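Local coordinates for tRNA (guanine-N(1)-)-methyltransferase (Corynebacterium diphtheriae, PDB 7KFF), which transfers a methyl group from S-adenosylmethionine to N1 of guanine 37 in tRNA, acting as a dimeric TrmD-type knotted methyltransferase, at the interface of chains A and B. Numbering follows the deposited sequence. Chains: chain A/B, tRNA (guanine-N(1)-)-methyltransferase.

Contact 1: the interface of chains A and B. Residues chain A 79-80, 83, 175; chain B 241-242, 245.
B:Trp245 packs against A:Pro79 and A:Arg175, and its path from CB outward shows how an indole can fit the start of one helix while touching a second. The tryptophan belongs to the short strand 244-245 of chain B; A:Pro79 opens helix 79-90 and A:Arg175 lies in helix 174-180. CG is anti to the backbone N and beside the carbonyl carbon (chi1 178°), which lays the indole against A:Pro79. CB of B:Trp245 passes the guanidinium of A:Arg175, 3.7 Å from NH1. Further out, CD1 meets the methyl CG2 of A:Thr80, while CD2 and CE2 lie beneath CB of A:Pro79. CB of A:Pro79 sits over the centre of the indole face, 3.5 Å from the centroid of the six-membered ring of B:Trp245, a CH-pi contact that reaches the five-membered ring as well. On the outer rim, CZ2 of B:Trp245 faces CA of A:Gly83 at 3.8 Å. The backbone O of A:Arg175 lies in the ring plane near CZ3.

The guanidinium of A:Arg175 stands 63° from the indole plane and points to the loop before the strand. NH1 and NH2 of A:Arg175 together hold the carbonyl O of B:Pro242, each at 2.9 Å. This oxygen lies almost in the guanidinium plane; NH2 approaches in the carbonyl plane, whereas NH1 is tilted 26° from it. B:Pro242 follows a cis peptide bond, which may help shape the turn that presents this oxygen. Elsewhere in the patch, a water joins the chains: it lies 2.8 Å from the hydroxyl OG1 of A:Thr80, 3.1 Å from the backbone N of A:Thr80, and 2.8 Å from the carbonyl O of the poorly ordered B:Lys241.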
# COMPACT_ATOMS: atom_id res chain seq x y z
N PRO A 79 -1.93 -17.53 19.34
CA PRO A 79 -1.67 -16.62 20.47
C PRO A 79 -0.51 -17.03 21.34
O PRO A 79 0.18 -16.16 21.88
CB PRO A 79 -2.98 -16.63 21.27
CG PRO A 79 -3.96 -17.30 20.47
CD PRO A 79 -3.29 -18.07 19.36
N THR A 80 -0.27 -18.34 21.51
CA THR A 80 0.80 -18.78 22.40
C THR A 80 2.19 -18.48 21.85
O THR A 80 3.18 -18.58 22.59
CB THR A 80 0.67 -20.28 22.71
OG1 THR A 80 0.67 -20.99 21.46
CG2 THR A 80 -0.62 -20.58 23.50
N GLY A 83 1.78 -13.77 21.71
CA GLY A 83 1.75 -13.07 22.97
C GLY A 83 3.14 -12.88 23.56
O GLY A 83 3.56 -11.75 23.86
N ARG A 175 -7.59 -12.46 19.89
CA ARG A 175 -7.28 -12.24 21.29
C ARG A 175 -5.88 -11.67 21.49
O ARG A 175 -5.64 -10.98 22.49
CB ARG A 175 -7.40 -13.54 22.07
CG ARG A 175 -8.84 -14.03 22.11
CD ARG A 175 -8.91 -15.44 22.68
NE ARG A 175 -8.25 -16.39 21.80
CZ ARG A 175 -8.05 -17.67 22.08
NH1 ARG A 175 -8.49 -18.16 23.23
NH2 ARG A 175 -7.47 -18.45 21.18
N LYS B 241 -6.70 -22.46 18.55
CA LYS B 241 -6.46 -23.01 19.88
C LYS B 241 -5.42 -22.16 20.61
O LYS B 241 -4.51 -21.60 19.98
CB LYS B 241 -5.95 -24.44 19.76
CG LYS B 241 -6.97 -25.41 19.16
CD LYS B 241 -6.37 -26.81 19.03
CE LYS B 241 -7.25 -27.72 18.20
NZ LYS B 241 -7.22 -27.39 16.74
N PRO B 242 -5.49 -22.07 21.94
CA PRO B 242 -6.42 -22.78 22.83
C PRO B 242 -7.77 -22.09 23.00
O PRO B 242 -7.93 -20.91 22.64
CB PRO B 242 -5.65 -22.80 24.15
CG PRO B 242 -4.91 -21.51 24.15
CD PRO B 242 -4.48 -21.31 22.70
N TRP B 245 -7.21 -18.29 26.61
CA TRP B 245 -5.83 -17.80 26.58
C TRP B 245 -5.79 -16.44 27.24
O TRP B 245 -6.53 -15.53 26.83
CB TRP B 245 -5.31 -17.72 25.15
CG TRP B 245 -3.93 -17.19 25.01
CD1 TRP B 245 -2.77 -17.85 25.22
CD2 TRP B 245 -3.58 -15.87 24.59
NE1 TRP B 245 -1.70 -17.03 24.96
CE2 TRP B 245 -2.17 -15.81 24.58
CE3 TRP B 245 -4.31 -14.75 24.23
CZ2 TRP B 245 -1.48 -14.66 24.17
CZ3 TRP B 245 -3.62 -13.61 23.83
CH2 TRP B 245 -2.22 -13.58 23.83
O HOH W 1 -1.90 -20.67 20.38

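Contact 2: the interface of chains A and B. Residues chain A 28, 168, 196-198, 201; chain B 204, 208.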
# COMPACT_ATOMS: atom_id res chain seq x y z
N TYR A 28 11.83 -10.05 4.06
CA TYR A 28 10.92 -9.17 3.35
C TYR A 28 11.16 -7.72 3.75
O TYR A 28 10.86 -6.79 2.99
CB TYR A 28 9.48 -9.59 3.62
CG TYR A 28 8.51 -9.24 2.49
CD1 TYR A 28 8.16 -7.92 2.22
CD2 TYR A 28 7.93 -10.23 1.73
CE1 TYR A 28 7.27 -7.60 1.19
CE2 TYR A 28 7.03 -9.92 0.71
CZ TYR A 28 6.70 -8.61 0.46
OH TYR A 28 5.81 -8.30 -0.56
N ARG A 168 -0.06 -13.38 8.31
CA ARG A 168 -0.09 -14.22 7.12
C ARG A 168 -1.32 -15.12 7.27
O ARG A 168 -1.93 -15.18 8.34
CB ARG A 168 1.19 -15.07 7.05
CG ARG A 168 2.45 -14.29 6.71
CD ARG A 168 2.69 -14.22 5.23
NE ARG A 168 3.56 -13.13 4.82
CZ ARG A 168 3.96 -12.94 3.57
NH1 ARG A 168 3.68 -13.82 2.62
NH2 ARG A 168 4.65 -11.87 3.25
N LEU A 196 -3.89 -8.36 0.27
CA LEU A 196 -2.49 -8.73 0.15
C LEU A 196 -2.26 -10.14 0.67
O LEU A 196 -3.16 -10.78 1.22
CB LEU A 196 -1.63 -7.77 0.97
CG LEU A 196 -1.88 -6.30 0.62
CD1 LEU A 196 -1.17 -5.41 1.61
CD2 LEU A 196 -1.51 -6.00 -0.82
N ILE A 197 -1.02 -10.60 0.54
CA ILE A 197 -0.63 -11.93 1.04
C ILE A 197 -0.21 -11.87 2.51
O ILE A 197 -0.47 -12.80 3.29
CB ILE A 197 0.48 -12.53 0.16
CG1 ILE A 197 0.07 -12.61 -1.31
CG2 ILE A 197 0.90 -13.91 0.69
CD1 ILE A 197 1.21 -12.81 -2.28
N GLY A 198 0.49 -10.81 2.89
CA GLY A 198 0.99 -10.70 4.24
C GLY A 198 1.10 -9.25 4.66
O GLY A 198 1.04 -8.34 3.83
N VAL A 201 4.54 -6.24 3.56
CA VAL A 201 4.57 -5.15 2.59
C VAL A 201 3.85 -3.92 3.13
O VAL A 201 4.24 -2.79 2.82
CB VAL A 201 4.03 -5.59 1.21
CG1 VAL A 201 2.51 -5.79 1.21
CG2 VAL A 201 4.43 -4.60 0.14
N LEU B 204 5.47 -3.68 -5.01
CA LEU B 204 5.34 -4.86 -4.15
C LEU B 204 3.89 -5.08 -3.72
O LEU B 204 3.42 -6.23 -3.68
CB LEU B 204 6.24 -4.70 -2.93
CG LEU B 204 7.76 -4.58 -3.18
CD1 LEU B 204 8.48 -4.41 -1.86
CD2 LEU B 204 8.27 -5.78 -3.93
N GLU B 208 1.68 -8.38 -4.93
CA GLU B 208 1.07 -9.34 -4.01
C GLU B 208 -0.40 -9.55 -4.34
O GLU B 208 -0.88 -10.69 -4.40
CB GLU B 208 1.21 -8.88 -2.56
CG GLU B 208 2.56 -9.06 -1.95
CD GLU B 208 2.55 -9.32 -0.45
OE1 GLU B 208 1.47 -9.28 0.20
OE2 GLU B 208 3.65 -9.56 0.07
O HOH W 2 3.60 -8.83 2.67
O HOH W 3 4.29 -12.31 0.28
O HOH W 4 5.70 -8.11 -3.12
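The phenol ring of A:Tyr28 and the carboxylate of B:Glu208 meet nearly perpendicular, their planes 87° apart, in the dimer interface of a TrmD enzyme of the SPOUT family, known for its trefoil-knotted fold. CG1 of A:Val201 lies over one face of the carboxylate, the face from which the tyrosine OH also comes; CB of A:Ile197 lies against the opposite face. Water 2 lies above one face of the phenol, displaced toward its rim. The guanidinium of A:Arg168 has CA of A:Gly198 against one face, while CE2 of A:Tyr28 and water 3 sit in plane at its edge.

Both carboxylate oxygens of B:Glu208, from helix 200-211, are held by chain A. OE2 of B:Glu208 accepts from the hydroxyl OH of A:Tyr28 at 2.6 Å, on the anti side and 34° out of the carboxylate plane. OE1 of B:Glu208 takes the backbone N-H of A:Ile197, N to O 2.8 Å, also anti. The backbone N of A:Gly198 is farther from OE1 of B:Glu208, at 3.3 Å, on the syn side; the two amides come from the A:Ile197 face. The glutamate chain bends at chi2 (-149°) as it extends to this loop, with CB and CG running past the CD1 methyl of A:Ile197.

Waters also reach OE2. Water 3 stands between it and NH1 and NH2 of A:Arg168, so that guanidinium and carboxylate do not touch directly: NH2 of A:Arg168 stays 4.1 Å from OE2 of B:Glu208. Water 2 links OE2 to the backbone N of A:Val201, near the start of the matching helix, and water 4 connects the tyrosine OH with the carbonyl O of B:Leu204. The CG2 branch of A:Val201, anti to the backbone N, touches CB of B:Leu204 at 3.6 Å.

The centres of the C-alpha atoms of contact 1 and contact 2 lie about 23 Å apart, and they have no residue in common. In contact 2, helix 200-211 of both chains takes part, placing it where the two copies of one element approach each other. Contact 1 instead uses helices 79-90 and 174-180 of chain A against strand 244-245 and its preceding loop in chain B. The two-fold repeats both patches with the chains exchanged, so the subunits are joined at well-separated places. This spread probably helps fix their relative orientation, which matters because TrmD enzymes build their active sites from both subunits.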